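Side-chain contacts in beta-Lactamase/D-Alanine Carboxypeptidase (Pseudomonas syringae pv. tomato, PDB 5EVI), which probably hydrolyses beta-lactam antibiotics to substituted beta-amino acids, as a member of the class C beta-lactamase family: residues R133-Y138 with G219-E224; T95-L100 with L162-A167; A75-W80 with M172-A177; P144-G149 with L296-A301; T201-G206 with V214-G219. All coordinates share one frame; numbering follows the deposited sequence. Where two conformers were deposited one is given.

Contact 1: residues R133-Y138 with G219-E224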
# COMPACT_ATOMS: atom_id res chain seq x y z
N ARG D 133 -1.75 -15.58 -20.42
CA ARG D 133 -0.81 -16.14 -21.41
C ARG D 133 0.17 -15.07 -21.93
O ARG D 133 1.38 -15.29 -21.93
CB ARG D 133 -1.59 -16.84 -22.56
CG ARG D 133 -1.08 -16.69 -23.99
CD ARG D 133 0.16 -17.53 -24.28
NE ARG D 133 0.49 -17.51 -25.70
CZ ARG D 133 1.43 -18.26 -26.28
NH1 ARG D 133 2.17 -19.12 -25.58
NH2 ARG D 133 1.64 -18.14 -27.59
N GLN D 134 -0.37 -13.92 -22.33
CA GLN D 134 0.42 -12.82 -22.88
C GLN D 134 1.33 -12.14 -21.84
O GLN D 134 2.33 -11.53 -22.21
CB GLN D 134 -0.49 -11.78 -23.56
CG GLN D 134 -1.22 -12.29 -24.79
CD GLN D 134 -2.35 -11.38 -25.25
OE1 GLN D 134 -2.35 -10.18 -24.96
NE2 GLN D 134 -3.31 -11.94 -25.97
N LEU D 135 0.96 -12.25 -20.56
CA LEU D 135 1.78 -11.72 -19.46
C LEU D 135 3.07 -12.51 -19.21
O LEU D 135 4.09 -11.93 -18.88
CB LEU D 135 0.97 -11.64 -18.16
CG LEU D 135 1.64 -11.01 -16.93
CD1 LEU D 135 1.99 -9.55 -17.17
CD2 LEU D 135 0.76 -11.15 -15.70
N MSE D 136 3.01 -13.83 -19.35
CA MSE D 136 4.22 -14.67 -19.23
C MSE D 136 5.13 -14.45 -20.40
O MSE D 136 6.34 -14.45 -20.23
CB MSE D 136 3.88 -16.16 -19.06
CG MSE D 136 3.00 -16.46 -17.85
CE MSE D 136 1.87 -15.74 -15.16
N ASP D 137 4.56 -14.24 -21.59
CA ASP D 137 5.35 -13.89 -22.79
C ASP D 137 6.11 -12.58 -22.57
O ASP D 137 7.27 -12.45 -22.99
CB ASP D 137 4.46 -13.76 -24.03
CG ASP D 137 3.72 -15.05 -24.37
OD1 ASP D 137 4.13 -16.14 -23.89
OD2 ASP D 137 2.72 -14.97 -25.11
N TYR D 138 5.45 -11.63 -21.91
CA TYR D 138 6.09 -10.38 -21.50
C TYR D 138 7.25 -10.63 -20.51
O TYR D 138 8.36 -10.14 -20.71
CB TYR D 138 5.06 -9.41 -20.89
CG TYR D 138 5.71 -8.20 -20.26
CD1 TYR D 138 6.35 -7.26 -21.04
CD2 TYR D 138 5.72 -8.03 -18.87
CE1 TYR D 138 6.98 -6.16 -20.47
CE2 TYR D 138 6.34 -6.93 -18.29
CZ TYR D 138 6.97 -6.00 -19.10
OH TYR D 138 7.59 -4.90 -18.56
N GLY D 219 -8.23 -5.14 -15.07
CA GLY D 219 -6.96 -5.14 -15.78
C GLY D 219 -6.08 -6.28 -15.33
O GLY D 219 -6.39 -6.97 -14.35
N ILE D 220 -4.98 -6.47 -16.05
CA ILE D 220 -4.04 -7.54 -15.75
C ILE D 220 -3.16 -7.07 -14.60
O ILE D 220 -2.57 -5.99 -14.65
CB ILE D 220 -3.18 -7.92 -16.98
CG1 ILE D 220 -4.05 -8.18 -18.23
CG2 ILE D 220 -2.31 -9.14 -16.67
CD1 ILE D 220 -5.21 -9.14 -18.02
N LEU D 221 -3.10 -7.89 -13.55
CA LEU D 221 -2.45 -7.57 -12.27
C LEU D 221 -3.15 -6.44 -11.49
O LEU D 221 -2.54 -5.82 -10.60
CB LEU D 221 -0.94 -7.32 -12.44
CG LEU D 221 -0.15 -8.46 -13.11
CD1 LEU D 221 1.29 -8.05 -13.32
CD2 LEU D 221 -0.23 -9.74 -12.30
N ALA D 222 -4.43 -6.22 -11.79
CA ALA D 222 -5.21 -5.17 -11.13
C ALA D 222 -5.43 -5.50 -9.66
O ALA D 222 -5.26 -4.64 -8.78
CB ALA D 222 -6.55 -5.00 -11.83
N ALA D 223 -5.82 -6.74 -9.40
CA ALA D 223 -6.06 -7.23 -8.04
C ALA D 223 -4.78 -7.20 -7.20
O ALA D 223 -4.80 -6.84 -6.03
CB ALA D 223 -6.67 -8.63 -8.06
N GLU D 224 -3.65 -7.51 -7.84
CA GLU D 224 -2.36 -7.67 -7.16
C GLU D 224 -1.65 -6.33 -6.90
O GLU D 224 -0.90 -6.21 -5.92
CB GLU D 224 -1.45 -8.62 -7.97
CG GLU D 224 -1.94 -10.06 -8.15
CD GLU D 224 -3.06 -10.27 -9.17
OE1 GLU D 224 -3.48 -9.30 -9.83
OE2 GLU D 224 -3.57 -11.41 -9.32
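L135, on the inward side of helix 132-138, reaches across to the turn that leads into helix 222-226 and meets I220 and L221 there. The close packing is concentrated on one methyl group. CD2 of L135 lies 3.8 Å from CG2 of I220 and equally 3.8 Å from CD2 of L221, while CD1 of L135 is farther off, 4.2 Å from CD1 of L221. The leucine has its CG anti to the backbone N (chi1 -176°), which puts the isobutyl fork on the side of the turn. I220 offers its gamma methyl branch, and the two side chains run past one another in opposite senses. L221 comes in at a slant and lays its whole fork, CG, CD1 and CD2, against CD2 of L135, so that this methyl sits in the corner between I220 and L221. No hydrogen bond crosses this apolar junction.

The far side of the helix is looser and more polar. R133 is exposed, and its NE lies 3.4 Å from OD2 of D137, one turn on; the oxygen sits well above the guanidinium plane, so the pair is joined by charge alone.

G219 to A222 form a type II turn, and L221 occupies the N-cap position of helix 222-226. Beyond the contact, L135 also touches V129, and A223 and E224 lean on F174 of helix 174-186.

Contact 2: residues T95-L100 with L162-A167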
# COMPACT_ATOMS: atom_id res chain seq x y z
N THR D 95 12.49 -20.39 -8.99
CA THR D 95 12.21 -21.36 -7.92
C THR D 95 10.72 -21.53 -7.61
O THR D 95 10.30 -22.59 -7.14
CB THR D 95 12.94 -20.99 -6.60
OG1 THR D 95 14.32 -20.76 -6.87
CG2 THR D 95 12.80 -22.09 -5.54
N TYR D 96 9.92 -20.48 -7.86
CA TYR D 96 8.47 -20.51 -7.61
C TYR D 96 7.59 -20.23 -8.83
O TYR D 96 6.37 -20.38 -8.73
CB TYR D 96 8.11 -19.52 -6.51
CG TYR D 96 9.04 -19.57 -5.34
CD1 TYR D 96 8.92 -20.57 -4.37
CD2 TYR D 96 10.06 -18.63 -5.20
CE1 TYR D 96 9.79 -20.62 -3.30
CE2 TYR D 96 10.93 -18.67 -4.13
CZ TYR D 96 10.79 -19.67 -3.19
OH TYR D 96 11.65 -19.70 -2.13
N MSE D 97 8.18 -19.80 -9.95
CA MSE D 97 7.45 -19.59 -11.20
C MSE D 97 8.11 -20.50 -12.20
O MSE D 97 9.14 -20.13 -12.78
CB MSE D 97 7.50 -18.14 -11.70
CG MSE D 97 6.33 -17.30 -11.20
SE MSE D 97 4.58 -17.94 -11.87
CE MSE D 97 4.81 -17.49 -13.77
N PRO D 98 7.57 -21.72 -12.38
CA PRO D 98 8.08 -22.59 -13.44
C PRO D 98 8.02 -21.99 -14.86
O PRO D 98 8.99 -22.16 -15.61
CB PRO D 98 7.22 -23.86 -13.32
CG PRO D 98 6.71 -23.84 -11.92
CD PRO D 98 6.57 -22.40 -11.54
N PRO D 99 6.93 -21.27 -15.21
CA PRO D 99 6.92 -20.62 -16.54
C PRO D 99 8.05 -19.60 -16.84
O PRO D 99 8.24 -19.24 -18.01
CB PRO D 99 5.55 -19.93 -16.59
CG PRO D 99 4.70 -20.69 -15.63
CD PRO D 99 5.63 -21.13 -14.53
N LEU D 100 8.77 -19.15 -15.81
CA LEU D 100 9.89 -18.22 -15.98
C LEU D 100 11.26 -18.85 -15.67
O LEU D 100 12.15 -18.17 -15.14
CB LEU D 100 9.67 -16.99 -15.09
CG LEU D 100 8.31 -16.29 -15.21
CD1 LEU D 100 8.20 -15.19 -14.16
CD2 LEU D 100 8.10 -15.73 -16.61
N LEU D 162 4.72 -10.52 -7.53
CA LEU D 162 4.88 -10.97 -6.14
C LEU D 162 3.60 -11.63 -5.61
O LEU D 162 3.66 -12.68 -4.97
CB LEU D 162 5.30 -9.80 -5.23
CG LEU D 162 5.67 -10.09 -3.77
CD1 LEU D 162 6.89 -10.99 -3.66
CD2 LEU D 162 5.92 -8.78 -3.03
N GLY D 163 2.45 -11.01 -5.88
CA GLY D 163 1.15 -11.59 -5.52
C GLY D 163 0.85 -12.92 -6.20
O GLY D 163 0.27 -13.82 -5.59
N VAL D 164 1.25 -13.04 -7.47
CA VAL D 164 1.07 -14.27 -8.25
C VAL D 164 1.95 -15.40 -7.69
O VAL D 164 1.49 -16.54 -7.58
CB VAL D 164 1.35 -14.05 -9.77
CG1 VAL D 164 1.36 -15.36 -10.55
CG2 VAL D 164 0.32 -13.10 -10.37
N ILE D 165 3.20 -15.08 -7.34
CA ILE D 165 4.11 -16.04 -6.67
C ILE D 165 3.59 -16.45 -5.28
O ILE D 165 3.66 -17.63 -4.93
CB ILE D 165 5.56 -15.48 -6.58
CG1 ILE D 165 6.20 -15.45 -7.97
CG2 ILE D 165 6.43 -16.33 -5.64
CD1 ILE D 165 7.53 -14.73 -8.05
N ALA D 166 3.09 -15.50 -4.50
CA ALA D 166 2.60 -15.77 -3.13
C ALA D 166 1.34 -16.64 -3.09
O ALA D 166 1.23 -17.53 -2.24
CB ALA D 166 2.36 -14.46 -2.38
N ALA D 167 0.40 -16.38 -4.00
CA ALA D 167 -0.83 -17.18 -4.11
C ALA D 167 -0.56 -18.58 -4.66
O ALA D 167 -1.15 -19.55 -4.20
CB ALA D 167 -1.84 -16.45 -4.98
O HOH W 1 4.83 -20.00 -6.22
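This is a loop-on-helix contact, apolar in its side chains and bridged by one water, in which the connection between helices 70-83 and 112-115 lies against helix 156-169. I165 is the central residue and uses two branches. Its CG2 methyl meets CB of Y96 at 3.7 Å, with the two side chains crossing at about a right angle, and its CG1 approaches CG of M97, a selenomethionine, also at 3.7 Å. The M97 chain is bent at both chi2 (-63°) and chi3 (-69°); this fold brings the selenium round to V164, whose CG1 stands 4.3 Å from SE.

The tyrosine touches I165 mainly through its root, because its ring leads away from the helix and its OH is hydrogen-bonded to the backbone O of S88. Between the backbones a water donates to both carbonyls, 3.0 Å from O of Y96 and 2.9 Å from O of I165, and so ties the loop to the helix where no direct hydrogen bond does. The I165 carbonyl is also bonded by OG of S169.

R168, farther along the same helix, covers M97, P98 and P99, while on the inner side L162 and A166 pack on helix 70-83.

Contact 3: residues A75-W80 with M172-A177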
# COMPACT_ATOMS: atom_id res chain seq x y z
N ALA D 75 2.33 -7.63 -0.32
CA ALA D 75 3.60 -7.87 0.34
C ALA D 75 3.42 -8.68 1.63
O ALA D 75 4.17 -9.60 1.89
CB ALA D 75 4.33 -6.56 0.60
N THR D 76 2.41 -8.35 2.41
CA THR D 76 2.08 -9.15 3.59
C THR D 76 1.71 -10.59 3.19
O THR D 76 2.17 -11.54 3.83
CB THR D 76 0.98 -8.48 4.42
OG1 THR D 76 1.30 -7.08 4.58
CG2 THR D 76 0.88 -9.17 5.79
N LEU D 77 0.98 -10.76 2.09
CA LEU D 77 0.65 -12.11 1.59
C LEU D 77 1.93 -12.90 1.32
O LEU D 77 2.08 -14.03 1.77
CB LEU D 77 -0.20 -12.05 0.32
CG LEU D 77 -0.94 -13.33 -0.09
CD1 LEU D 77 -2.20 -13.50 0.75
CD2 LEU D 77 -1.28 -13.30 -1.58
N ALA D 78 2.86 -12.29 0.59
CA ALA D 78 4.15 -12.95 0.29
C ALA D 78 4.99 -13.27 1.55
O ALA D 78 5.55 -14.37 1.68
CB ALA D 78 4.95 -12.11 -0.68
N THR D 79 5.05 -12.33 2.50
CA THR D 79 5.80 -12.58 3.75
C THR D 79 5.07 -13.55 4.69
O THR D 79 5.70 -14.15 5.56
CB THR D 79 6.15 -11.30 4.53
OG1 THR D 79 4.95 -10.66 4.97
CG2 THR D 79 6.99 -10.35 3.67
N TRP D 80 3.75 -13.67 4.54
CA TRP D 80 2.99 -14.68 5.29
C TRP D 80 3.29 -16.07 4.71
O TRP D 80 3.45 -17.02 5.46
CB TRP D 80 1.49 -14.36 5.24
CG TRP D 80 0.62 -15.09 6.24
CD1 TRP D 80 0.94 -15.45 7.52
CD2 TRP D 80 -0.74 -15.48 6.05
NE1 TRP D 80 -0.14 -16.06 8.12
CE2 TRP D 80 -1.18 -16.09 7.24
CE3 TRP D 80 -1.64 -15.37 4.97
CZ2 TRP D 80 -2.48 -16.61 7.39
CZ3 TRP D 80 -2.91 -15.88 5.11
CH2 TRP D 80 -3.33 -16.49 6.31
N MSE D 172 -3.70 -21.73 -4.51
CA MSE D 172 -5.05 -21.17 -4.65
C MSE D 172 -4.98 -19.88 -5.43
O MSE D 172 -3.91 -19.28 -5.53
CB MSE D 172 -5.66 -20.90 -3.27
CG MSE D 172 -4.76 -20.08 -2.35
SE MSE D 172 -5.60 -19.96 -0.57
CE MSE D 172 -5.04 -21.72 0.12
N PRO D 173 -6.12 -19.43 -6.01
CA PRO D 173 -6.12 -18.12 -6.68
C PRO D 173 -5.83 -16.96 -5.73
O PRO D 173 -6.12 -17.05 -4.53
CB PRO D 173 -7.54 -18.02 -7.26
CG PRO D 173 -8.03 -19.41 -7.36
CD PRO D 173 -7.40 -20.14 -6.20
N PHE D 174 -5.27 -15.88 -6.27
CA PHE D 174 -4.94 -14.67 -5.50
C PHE D 174 -6.13 -14.09 -4.73
O PHE D 174 -5.97 -13.67 -3.58
CB PHE D 174 -4.33 -13.59 -6.41
CG PHE D 174 -3.89 -12.35 -5.67
CD1 PHE D 174 -2.69 -12.33 -4.97
CD2 PHE D 174 -4.68 -11.21 -5.67
CE1 PHE D 174 -2.28 -11.19 -4.29
CE2 PHE D 174 -4.27 -10.07 -4.99
CZ PHE D 174 -3.07 -10.06 -4.30
N GLN D 175 -7.29 -14.06 -5.38
CA GLN D 175 -8.54 -13.59 -4.77
C GLN D 175 -8.84 -14.34 -3.47
O GLN D 175 -9.11 -13.71 -2.45
CB GLN D 175 -9.72 -13.72 -5.77
CG GLN D 175 -11.13 -13.60 -5.18
CD GLN D 175 -11.72 -14.92 -4.70
OE1 GLN D 175 -12.16 -15.04 -3.56
NE2 GLN D 175 -11.73 -15.92 -5.57
N GLU D 176 -8.80 -15.67 -3.53
CA GLU D 176 -9.04 -16.54 -2.36
C GLU D 176 -7.94 -16.40 -1.29
O GLU D 176 -8.23 -16.43 -0.10
CB GLU D 176 -9.20 -18.02 -2.77
CG GLU D 176 -9.29 -18.99 -1.59
CD GLU D 176 -9.76 -20.38 -1.97
OE1 GLU D 176 -10.95 -20.53 -2.35
OE2 GLU D 176 -8.96 -21.34 -1.85
N ALA D 177 -6.69 -16.26 -1.73
CA ALA D 177 -5.57 -16.01 -0.81
C ALA D 177 -5.78 -14.73 0.01
O ALA D 177 -5.48 -14.70 1.20
CB ALA D 177 -4.24 -15.96 -1.56
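Helix 70-83, one of the central helices of the all-helical region in this serine beta-lactamase fold, meets the first turn of helix 174-186 through a single leucine. In the class C family the helix that carries the SxxK motif is the one in this position, and S68 and K71 at its start fit that pattern; the contact itself lies farther along, on the side turned to helix 174-186.

L77 points at the partner helix and touches two residues with its two methyl groups. CD2 goes to F174, 3.6 Å from CE1 and 3.8 Å from CD1, approaching the ring obliquely, with the leucine and phenylalanine chains crossing at a slant; it also brushes CB of A177 at 4.0 Å. CD1 turns to A177, 3.9 Å from its CB, and also lies 3.5 Å from the backbone O of the same residue. Both L77 and F174 hold CG anti to their own backbone N (chi1 -164° and -177°). For F174, whose CB does not point straight at helix 70-83, this torsion swings the ring back toward L77. The small A177 lets the leucine come close to the backbone one turn after F174.

P173 is the N-cap residue of helix 174-186, and its O accepts the backbone N-H of A177. Around the pair, A166 and L182 also touch L77, and A167 packs on F174.

All three touching residues are buried and no hydrogen bond joins the segments; cohesion here therefore comes from shape and the exclusion of water, without any directional polar tie between the two segments.

Contact 4: residues P144-G149 with L296-A301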
# COMPACT_ATOMS: atom_id res chain seq x y z
N PRO D 144 16.61 -6.75 -18.61
CA PRO D 144 16.89 -5.71 -17.62
C PRO D 144 17.55 -4.50 -18.24
O PRO D 144 18.19 -4.61 -19.29
CB PRO D 144 17.89 -6.40 -16.68
CG PRO D 144 18.64 -7.30 -17.59
CD PRO D 144 17.63 -7.82 -18.57
N GLU D 145 17.38 -3.35 -17.60
CA GLU D 145 18.11 -2.14 -17.96
C GLU D 145 19.26 -1.84 -17.00
O GLU D 145 20.26 -1.22 -17.40
CB GLU D 145 17.16 -0.95 -18.04
CG GLU D 145 16.04 -1.16 -19.08
CD GLU D 145 15.67 0.10 -19.85
OE1 GLU D 145 16.28 1.16 -19.61
OE2 GLU D 145 14.77 0.02 -20.72
N TYR D 146 19.10 -2.28 -15.75
CA TYR D 146 20.14 -2.18 -14.74
C TYR D 146 20.23 -3.47 -13.92
O TYR D 146 19.33 -4.31 -13.96
CB TYR D 146 19.91 -0.96 -13.84
CG TYR D 146 18.54 -0.89 -13.19
CD1 TYR D 146 18.28 -1.55 -11.99
CD2 TYR D 146 17.52 -0.13 -13.76
CE1 TYR D 146 17.03 -1.47 -11.37
CE2 TYR D 146 16.27 -0.05 -13.15
CZ TYR D 146 16.03 -0.71 -11.97
OH TYR D 146 14.80 -0.61 -11.40
N LEU D 147 21.36 -3.63 -13.23
CA LEU D 147 21.61 -4.79 -12.39
C LEU D 147 20.69 -4.70 -11.17
O LEU D 147 20.40 -3.58 -10.74
CB LEU D 147 23.08 -4.83 -11.94
CG LEU D 147 24.13 -5.03 -13.03
CD1 LEU D 147 25.53 -4.79 -12.48
CD2 LEU D 147 24.00 -6.43 -13.62
N PRO D 148 20.23 -5.86 -10.62
CA PRO D 148 19.31 -5.85 -9.47
C PRO D 148 19.86 -5.08 -8.28
O PRO D 148 21.07 -5.16 -7.97
CB PRO D 148 19.18 -7.33 -9.11
CG PRO D 148 19.44 -8.05 -10.39
CD PRO D 148 20.49 -7.24 -11.08
N GLY D 149 18.98 -4.30 -7.65
CA GLY D 149 19.35 -3.51 -6.47
C GLY D 149 20.13 -2.24 -6.72
O GLY D 149 20.36 -1.47 -5.78
N LEU D 296 8.43 8.38 -9.05
CA LEU D 296 8.00 7.36 -10.01
C LEU D 296 9.05 7.06 -11.11
O LEU D 296 8.99 6.01 -11.74
CB LEU D 296 6.67 7.73 -10.67
CG LEU D 296 5.43 7.79 -9.76
CD1 LEU D 296 4.22 8.35 -10.49
CD2 LEU D 296 5.13 6.41 -9.19
N ASN D 297 10.00 7.95 -11.34
CA ASN D 297 11.08 7.71 -12.31
C ASN D 297 12.24 6.96 -11.67
O ASN D 297 12.35 6.92 -10.46
CB ASN D 297 11.58 9.01 -12.91
CG ASN D 297 10.51 9.75 -13.72
OD1 ASN D 297 10.71 10.91 -14.07
ND2 ASN D 297 9.39 9.09 -14.00
N THR D 298 13.11 6.41 -12.50
CA THR D 298 14.18 5.53 -12.03
C THR D 298 15.23 6.31 -11.24
O THR D 298 15.77 7.29 -11.74
CB THR D 298 14.82 4.78 -13.21
OG1 THR D 298 13.82 3.97 -13.83
CG2 THR D 298 15.96 3.88 -12.75
N GLN D 299 15.48 5.87 -10.01
CA GLN D 299 16.47 6.50 -9.11
C GLN D 299 17.58 5.51 -8.85
O GLN D 299 17.37 4.31 -8.97
CB GLN D 299 15.85 6.84 -7.75
CG GLN D 299 15.16 8.20 -7.65
CD GLN D 299 13.78 8.19 -8.24
OE1 GLN D 299 13.43 9.06 -9.04
NE2 GLN D 299 12.97 7.20 -7.85
N LYS D 300 18.75 6.02 -8.47
CA LYS D 300 19.81 5.19 -7.93
C LYS D 300 19.41 4.68 -6.55
O LYS D 300 18.75 5.38 -5.78
CB LYS D 300 21.12 5.99 -7.82
CG LYS D 300 22.27 5.18 -7.24
CD LYS D 300 23.63 5.66 -7.75
CE LYS D 300 24.72 4.65 -7.43
NZ LYS D 300 24.70 4.21 -6.00
N ALA D 301 19.80 3.44 -6.25
CA ALA D 301 19.55 2.84 -4.95
C ALA D 301 20.83 2.17 -4.44
O ALA D 301 21.71 1.82 -5.23
CB ALA D 301 18.43 1.82 -5.03
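Y146 and T298 meet side chain to side chain, and the tyrosine can be traced outward from its backbone. Its CB points toward the segment 296-301, and chi1 of 55° places CG between the backbone N and the carbonyl carbon. Of the ring atoms, CE2 makes the approach, 4.0 Å from CG2 of T298, which comes in obliquely; the two side chains run antiparallel past one another. The phenol OH at the tip leaves the segment pair and is hydrogen-bonded to OG1 of T153. OG1 of T153 is also hydrogen-bonded to OG1 of T298, so T153 ties together the polar ends of both residues that touch through carbon. The Y146 ring further meets that of H151, the planes about 50° apart.

Nearer the strand, the backbones come closest at G149 and A301, whose CA atoms are 6.5 Å apart. CB of A301 lies 3.9 Å from O of G149. G149 takes a positive phi (78°) just before strand 151-152. No hydrogen bond passes directly between the two segments.

The link is made just beyond G149, where A301 pairs with T150 and Q299 with R152 through backbone hydrogen bonds. The contact thus marks the edge of the large antiparallel sheet, where strand 299-308 takes up the short outermost strand 151-152 and the loop leading into it.

Contact 5: residues T201-G206 with V214-G219. With EDO (1,2-ethanediol), chain Q.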
# COMPACT_ATOMS: atom_id res chain seq x y z
N THR D 201 -23.65 -1.01 -1.44
CA THR D 201 -24.21 0.18 -0.75
C THR D 201 -23.18 1.13 -0.11
O THR D 201 -23.36 2.35 -0.15
CB THR D 201 -25.29 -0.22 0.30
OG1 THR D 201 -25.83 0.95 0.93
CG2 THR D 201 -24.73 -1.16 1.39
N LEU D 202 -22.11 0.58 0.48
CA LEU D 202 -21.08 1.37 1.17
C LEU D 202 -19.91 1.84 0.29
O LEU D 202 -19.05 2.59 0.76
CB LEU D 202 -20.52 0.58 2.36
CG LEU D 202 -21.50 0.29 3.50
CD1 LEU D 202 -20.92 -0.77 4.44
CD2 LEU D 202 -21.85 1.56 4.26
N TYR D 203 -19.89 1.41 -0.98
CA TYR D 203 -18.84 1.79 -1.93
C TYR D 203 -19.01 3.26 -2.35
O TYR D 203 -20.03 3.65 -2.92
CB TYR D 203 -18.89 0.85 -3.16
CG TYR D 203 -17.65 0.74 -4.02
CD1 TYR D 203 -17.56 -0.26 -4.99
CD2 TYR D 203 -16.55 1.60 -3.89
CE1 TYR D 203 -16.44 -0.40 -5.81
CE2 TYR D 203 -15.43 1.48 -4.71
CZ TYR D 203 -15.38 0.47 -5.66
OH TYR D 203 -14.28 0.34 -6.48
N ALA D 204 -18.00 4.07 -2.06
CA ALA D 204 -18.01 5.49 -2.43
C ALA D 204 -17.84 5.66 -3.94
O ALA D 204 -17.30 4.79 -4.62
CB ALA D 204 -16.90 6.23 -1.70
N GLN D 205 -18.32 6.79 -4.46
CA GLN D 205 -18.07 7.16 -5.85
C GLN D 205 -16.78 7.99 -5.90
O GLN D 205 -16.63 8.93 -5.11
CB GLN D 205 -19.25 7.97 -6.41
CG GLN D 205 -19.16 8.27 -7.89
CD GLN D 205 -19.22 7.02 -8.76
OE1 GLN D 205 -20.28 6.42 -8.92
NE2 GLN D 205 -18.09 6.64 -9.33
N GLY D 206 -15.85 7.63 -6.79
CA GLY D 206 -14.66 8.44 -7.04
C GLY D 206 -14.98 9.57 -8.01
O GLY D 206 -15.90 9.45 -8.82
N VAL D 214 -16.29 8.21 -11.30
CA VAL D 214 -15.48 7.13 -11.87
C VAL D 214 -15.05 6.11 -10.81
O VAL D 214 -14.80 6.46 -9.65
CB VAL D 214 -14.22 7.70 -12.58
CG1 VAL D 214 -13.22 8.27 -11.57
CG2 VAL D 214 -13.57 6.64 -13.46
N ARG D 215 -14.96 4.85 -11.23
CA ARG D 215 -14.35 3.77 -10.44
C ARG D 215 -13.39 3.00 -11.33
O ARG D 215 -13.50 3.04 -12.56
CB ARG D 215 -15.43 2.84 -9.88
CG ARG D 215 -16.31 3.47 -8.81
CD ARG D 215 -17.21 2.42 -8.18
NE ARG D 215 -18.02 2.95 -7.08
CZ ARG D 215 -19.23 3.52 -7.20
NH1 ARG D 215 -19.83 3.66 -8.38
NH2 ARG D 215 -19.85 3.95 -6.10
N VAL D 216 -12.44 2.29 -10.71
CA VAL D 216 -11.38 1.58 -11.44
C VAL D 216 -11.92 0.55 -12.42
O VAL D 216 -12.95 -0.07 -12.18
CB VAL D 216 -10.35 0.88 -10.50
CG1 VAL D 216 -9.48 1.91 -9.80
CG2 VAL D 216 -11.01 -0.07 -9.50
N ASN D 217 -11.20 0.39 -13.53
CA ASN D 217 -11.50 -0.65 -14.52
C ASN D 217 -10.77 -1.93 -14.14
O ASN D 217 -9.81 -1.90 -13.37
CB ASN D 217 -11.08 -0.21 -15.92
CG ASN D 217 -11.99 0.85 -16.50
OD1 ASN D 217 -13.21 0.71 -16.49
ND2 ASN D 217 -11.39 1.92 -17.03
N PRO D 218 -11.23 -3.08 -14.69
CA PRO D 218 -10.44 -4.30 -14.52
C PRO D 218 -9.15 -4.23 -15.34
O PRO D 218 -9.00 -3.35 -16.19
CB PRO D 218 -11.37 -5.40 -15.05
CG PRO D 218 -12.27 -4.70 -16.02
CD PRO D 218 -12.47 -3.32 -15.46
N GLY D 219 -8.23 -5.14 -15.07
CA GLY D 219 -6.96 -5.14 -15.78
C GLY D 219 -6.08 -6.28 -15.33
O GLY D 219 -6.39 -6.97 -14.35
C1 EDO Q . -24.23 5.64 -6.56
O1 EDO Q . -23.40 5.89 -5.43
C2 EDO Q . -23.35 5.23 -7.74
O2 EDO Q . -22.34 4.33 -7.30
O HOH W 2 -18.90 3.60 -10.80
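NH2 of R215 is gripped by three oxygens. It donates to O of Y203 at 3.2 Å, with that oxygen close to the guanidinium plane, although the nitrogen itself stands well above the plane of the carbonyl. It also donates weakly to O of A204, which receives a second weak bond from NE. The third is O2 of a 1,2-ethanediol molecule, probably from the crystallisation liquor, which lies at the edge of the group, 2.8 Å from both NH1 and NH2 of R215. A water accepts from NH1 at 2.6 Å.

The arginine chain runs extended from CG to NE across one face of the Y203 ring: CD makes a CH-pi contact 3.9 Å from the ring centroid, and CZ a cation-pi contact at 4.6 Å, the ring and guanidinium planes being 63° apart. Q205 lies over one face of the guanidinium with its amide strongly tilted, 59° between the planes, and NE2 displaced toward the rim; its chain is bent at chi2 (64°) to reach there.

These side chains flank a small two-stranded antiparallel sheet, 206-207 with 213-214, the base of a short hairpin. G206 and V214 form a hydrogen-bonded pair there, N of V214 donating to O of G206 at 2.8 Å.

Y203 sends its OH to OE2 of E65, which also accepts the backbone N-H of V216, while the side chain of R215 touches E65 as well.

Overall arrangement
Contacts 1, 2 and 3 form one cluster in the helical part of the fold, their centres 11 to 16 Å apart. Helix 156-169 of contact 2 is followed in the chain by helix 174-186 of contact 3, and F174 touches both G163 and A223. Contact 4 lies apart, at the edge of the large antiparallel sheet, about 22 Å between centres from contacts 1 and 2. Contact 5, about 33 Å from contact 4 between centres, shares G219 with contact 1, so a continuous loop runs from the small hairpin into helix 222-226. In sequence contact 3 encloses contact 2, the other pairs among contacts 1 to 4 alternate, interlacing helical region and sheet, and contact 5 falls between the segments of contacts 1 and 4.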